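Local coordinates for VC0179-like protein (Escherichia coli, PDB 4XJ6), which probably joins ATP and GTP into cyclic GMP-AMP as a bacterial, magnesium-dependent nucleotidyltransferase related to cyclic GMP-AMP synthase, at residues Lys24-Ser27 and Asp28-Lys31; Arg387-Asn390 and Glu391-Lys395. All blocks are in the same frame, centred on the assembly; numbering follows the deposited sequence.

Contact 1. Residues Lys24-Ser27 and Asp28-Lys31; sequences KTES and DKLK
K24 and D28 meet one turn apart at the N-terminal end of helix 24-57, where four successive i to i+4 backbone hydrogen bonds tie the first turn to the second. D28 N binds K24 O at 2.9 Å with an N-H...O angle of 161°, and the bonds K29 N to T25 O, L30 N to E26 O and K31 N to S27 O continue the ladder.

The charged side chains add little direct pairing. The K24 chain leaves with CG anti to the backbone N (chi1 -177°), bends at chi2 and passes close by D28, bringing its CE to 3.1 Å from D28 OD2. A second bend at chi4 turns the ammonium away from the carboxylate, so that K24 NZ is 4.1 Å from D28 OD2, beyond a salt bridge. The chain of K29 also curls, and its NZ stays 5.9 Å from E26 OE2.

The polar ends of E26 and S27 find partners outside these two turns: E26 OE1 accepts from S23 N and pairs with R120 in a salt bridge, while S27 OG bonds to S23 O. On the inner side, L30 packs on M128 and I130 of strand 128-138 and on F113 and L118.

The chemistry implies a first turn secured by its backbone ladder and by the E26 and S27 bonds to S23; attraction between K24 and D28 is probably a modest, solvent-screened addition.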
loop_
_atom_site.group_PDB
_atom_site.type_symbol
_atom_site.label_atom_id
_atom_site.label_comp_id
_atom_site.label_asym_id
_atom_site.label_seq_id
_atom_site.Cartn_x
_atom_site.Cartn_y
_atom_site.Cartn_z
ATOM N N LYS A 24 -19.710 0.103 4.119
ATOM C CA LYS A 24 -19.355 -0.783 5.223
ATOM C C LYS A 24 -19.340 -2.233 4.758
ATOM O O LYS A 24 -18.508 -3.023 5.198
ATOM C CB LYS A 24 -20.324 -0.617 6.395
ATOM C CG LYS A 24 -19.959 -1.459 7.615
ATOM C CD LYS A 24 -21.150 -2.257 8.112
ATOM C CE LYS A 24 -20.781 -3.138 9.295
ATOM N NZ LYS A 24 -20.188 -2.368 10.422
ATOM N N THR A 25 -20.267 -2.572 3.865
ATOM C CA THR A 25 -20.345 -3.915 3.302
ATOM C C THR A 25 -19.061 -4.285 2.570
ATOM O O THR A 25 -18.506 -5.363 2.770
ATOM C CB THR A 25 -21.533 -4.051 2.326
ATOM O OG1 THR A 25 -22.766 -3.879 3.038
ATOM C CG2 THR A 25 -21.524 -5.419 1.666
ATOM N N GLU A 26 -18.601 -3.374 1.719
ATOM C CA GLU A 26 -17.380 -3.575 0.947
ATOM C C GLU A 26 -16.155 -3.668 1.848
ATOM O O GLU A 26 -15.271 -4.496 1.628
ATOM C CB GLU A 26 -17.198 -2.441 -0.061
ATOM C CG GLU A 26 -18.235 -2.434 -1.168
ATOM C CD GLU A 26 -18.207 -1.161 -1.984
ATOM O OE1 GLU A 26 -18.566 -0.096 -1.436
ATOM O OE2 GLU A 26 -17.823 -1.222 -3.170
ATOM N N SER A 27 -16.107 -2.810 2.862
ATOM C CA SER A 27 -15.005 -2.815 3.813
ATOM C C SER A 27 -14.953 -4.138 4.569
ATOM O O SER A 27 -13.879 -4.721 4.737
ATOM C CB SER A 27 -15.135 -1.650 4.794
ATOM O OG SER A 27 -14.953 -0.411 4.135
ATOM N N ASP A 28 -16.116 -4.608 5.013
ATOM C CA ASP A 28 -16.215 -5.884 5.715
ATOM C C ASP A 28 -15.739 -7.032 4.840
ATOM O O ASP A 28 -15.200 -8.020 5.338
ATOM C CB ASP A 28 -17.650 -6.150 6.168
ATOM C CG ASP A 28 -18.104 -5.200 7.251
ATOM O OD1 ASP A 28 -17.272 -4.399 7.724
ATOM O OD2 ASP A 28 -19.292 -5.259 7.631
ATOM N N LYS A 29 -15.951 -6.903 3.534
ATOM C CA LYS A 29 -15.487 -7.912 2.595
ATOM C C LYS A 29 -13.963 -7.943 2.556
ATOM O O LYS A 29 -13.357 -9.015 2.561
ATOM C CB LYS A 29 -16.052 -7.650 1.199
ATOM C CG LYS A 29 -15.496 -8.581 0.137
ATOM C CD LYS A 29 -16.543 -8.954 -0.902
ATOM C CE LYS A 29 -16.833 -7.813 -1.873
ATOM N NZ LYS A 29 -17.881 -6.874 -1.382
ATOM N N LEU A 30 -13.349 -6.763 2.527
ATOM C CA LEU A 30 -11.895 -6.659 2.518
ATOM C C LEU A 30 -11.292 -7.188 3.812
ATOM O O LEU A 30 -10.230 -7.809 3.803
ATOM C CB LEU A 30 -11.455 -5.213 2.297
ATOM C CG LEU A 30 -11.775 -4.604 0.933
ATOM C CD1 LEU A 30 -10.928 -3.370 0.717
ATOM C CD2 LEU A 30 -11.552 -5.615 -0.180
ATOM N N LYS A 31 -11.975 -6.930 4.922
ATOM C CA LYS A 31 -11.543 -7.433 6.222
ATOM C C LYS A 31 -11.580 -8.956 6.246
ATOM O O LYS A 31 -10.667 -9.601 6.766
ATOM C CB LYS A 31 -12.420 -6.877 7.345
ATOM C CG LYS A 31 -12.215 -5.402 7.636
ATOM C CD LYS A 31 -12.925 -5.001 8.921
ATOM C CE LYS A 31 -12.779 -3.512 9.198
ATOM N NZ LYS A 31 -13.489 -3.100 10.442
#

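Contact 2. Residues Arg387-Asn390 and Glu391-Lys395; sequences RKIN and EAFGK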
loop_
_atom_site.group_PDB
_atom_site.type_symbol
_atom_site.label_atom_id
_atom_site.label_comp_id
_atom_site.label_asym_id
_atom_site.label_seq_id
_atom_site.Cartn_x
_atom_site.Cartn_y
_atom_site.Cartn_z
ATOM N N ARG A 387 -18.563 15.971 -18.765
ATOM C CA ARG A 387 -17.700 15.203 -19.657
ATOM C C ARG A 387 -16.256 15.698 -19.628
ATOM O O ARG A 387 -15.320 14.922 -19.822
ATOM C CB ARG A 387 -18.221 15.259 -21.094
ATOM C CG ARG A 387 -19.504 14.486 -21.343
ATOM C CD ARG A 387 -19.732 14.307 -22.836
ATOM N NE ARG A 387 -19.591 15.571 -23.553
ATOM C CZ ARG A 387 -20.603 16.382 -23.839
ATOM N NH1 ARG A 387 -21.837 16.058 -23.475
ATOM N NH2 ARG A 387 -20.385 17.516 -24.492
ATOM N N LYS A 388 -16.082 16.993 -19.388
ATOM C CA LYS A 388 -14.754 17.588 -19.408
ATOM C C LYS A 388 -13.976 17.254 -18.139
ATOM O O LYS A 388 -12.834 16.804 -18.205
ATOM C CB LYS A 388 -14.847 19.100 -19.581
ATOM C CG LYS A 388 -13.566 19.719 -20.102
ATOM C CD LYS A 388 -13.220 19.126 -21.456
ATOM C CE LYS A 388 -11.766 19.364 -21.818
ATOM N NZ LYS A 388 -11.442 18.896 -23.195
ATOM N N ILE A 389 -14.597 17.474 -16.983
ATOM C CA ILE A 389 -13.942 17.207 -15.704
ATOM C C ILE A 389 -13.773 15.702 -15.490
ATOM O O ILE A 389 -12.914 15.265 -14.723
ATOM C CB ILE A 389 -14.730 17.822 -14.528
ATOM C CG1 ILE A 389 -13.896 17.799 -13.245
ATOM C CG2 ILE A 389 -16.054 17.101 -14.338
ATOM C CD1 ILE A 389 -14.461 18.640 -12.128
ATOM N N ASN A 390 -14.592 14.912 -16.181
ATOM C CA ASN A 390 -14.485 13.458 -16.121
ATOM C C ASN A 390 -13.346 12.938 -16.988
ATOM O O ASN A 390 -13.071 11.740 -17.009
ATOM C CB ASN A 390 -15.802 12.803 -16.540
ATOM C CG ASN A 390 -16.793 12.705 -15.398
ATOM O OD1 ASN A 390 -16.522 13.154 -14.284
ATOM N ND2 ASN A 390 -17.953 12.116 -15.669
ATOM N N GLU A 391 -12.687 13.837 -17.709
ATOM C CA GLU A 391 -11.472 13.466 -18.422
ATOM C C GLU A 391 -10.323 13.393 -17.430
ATOM O O GLU A 391 -9.306 12.749 -17.680
ATOM C CB GLU A 391 -11.156 14.461 -19.536
ATOM C CG GLU A 391 -12.164 14.460 -20.671
ATOM C CD GLU A 391 -11.852 15.499 -21.726
ATOM O OE1 GLU A 391 -10.669 15.871 -21.859
ATOM O OE2 GLU A 391 -12.790 15.950 -22.417
ATOM N N ALA A 392 -10.505 14.057 -16.293
ATOM C CA ALA A 392 -9.499 14.087 -15.243
ATOM C C ALA A 392 -9.682 12.939 -14.253
ATOM O O ALA A 392 -8.721 12.250 -13.906
ATOM C CB ALA A 392 -9.544 15.420 -14.518
ATOM N N PHE A 393 -10.917 12.733 -13.807
ATOM C CA PHE A 393 -11.195 11.754 -12.760
ATOM C C PHE A 393 -11.853 10.483 -13.293
ATOM O O PHE A 393 -12.168 9.574 -12.525
ATOM C CB PHE A 393 -12.086 12.377 -11.680
ATOM C CG PHE A 393 -11.542 13.656 -11.109
ATOM C CD1 PHE A 393 -10.489 13.634 -10.210
ATOM C CD2 PHE A 393 -12.087 14.879 -11.463
ATOM C CE1 PHE A 393 -9.986 14.803 -9.680
ATOM C CE2 PHE A 393 -11.587 16.053 -10.936
ATOM C CZ PHE A 393 -10.536 16.014 -10.043
ATOM N N GLY A 394 -12.062 10.424 -14.605
ATOM C CA GLY A 394 -12.721 9.283 -15.212
ATOM C C GLY A 394 -14.227 9.407 -15.107
ATOM O O GLY A 394 -14.740 10.180 -14.297
ATOM N N LYS A 395 -14.942 8.650 -15.934
ATOM C CA LYS A 395 -16.398 8.641 -15.889
ATOM C C LYS A 395 -16.884 7.842 -14.686
ATOM O O LYS A 395 -17.057 6.627 -14.761
ATOM C CB LYS A 395 -16.977 8.063 -17.185
ATOM C CG LYS A 395 -18.499 8.010 -17.219
ATOM C CD LYS A 395 -18.996 7.257 -18.440
ATOM C CE LYS A 395 -20.480 6.942 -18.327
ATOM N NZ LYS A 395 -20.961 6.103 -19.458
HETATM O O HOH W 1 -16.357 11.255 -12.195
#
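E391 and N390 carry most of this contact, at the C-terminal end of helix 382-393, where the helix gives way to a turn at G394, whose phi is positive (83°). The E391 chain, extended beyond CG, crosses K388 obliquely; K388 NZ reaches both carboxylate oxygens in a weakly bonded salt bridge, 3.3 Å to E391 OE2. The CG of E391 also lies 3.3 Å from R387 O.

The backbone here is loosening. E391 N bonds to K388 O and A392 N to I389 O, both in i to i+3 fashion with the donor well above the carbonyl plane, while the i to i+4 bond from F393 N to I389 O is weak. On the buried side I389 CG1 meets the F393 ring in plane at its edge, 3.7 Å from F393 CE2, and the CB of A392 lies over one face, toward the rim. F281 and W285 of helix 274-289 also touch this ring.

N390 turns its amide toward the loop that follows the helix: ND2 donates to V397 O, and OD1 is bonded to Y8 OH. A water joins helix to turn, donating to N390 OD1 at 2.8 Å and to G394 O at 2.9 Å.

Contacts 1 and 2 stand at opposite kinds of helix end: residues 24-31 begin the long helix 24-57, whereas 387-395 finish helix 382-393. Their centres are 27 Å apart and they do not touch. Contact 1 is a surface contact, with L30 its buried residue and strand 128-138, which carries the magnesium ligands D129 and D131, behind it; contact 2 is partly buried in the C-terminal region, against helices 6-10, 274-289 and 357-377. Regular backbone bonding dominates the first, while the second trades it for irregular bonds, an aromatic contact, a bridging water and a lysine-glutamate salt bridge with weak hydrogen bonds.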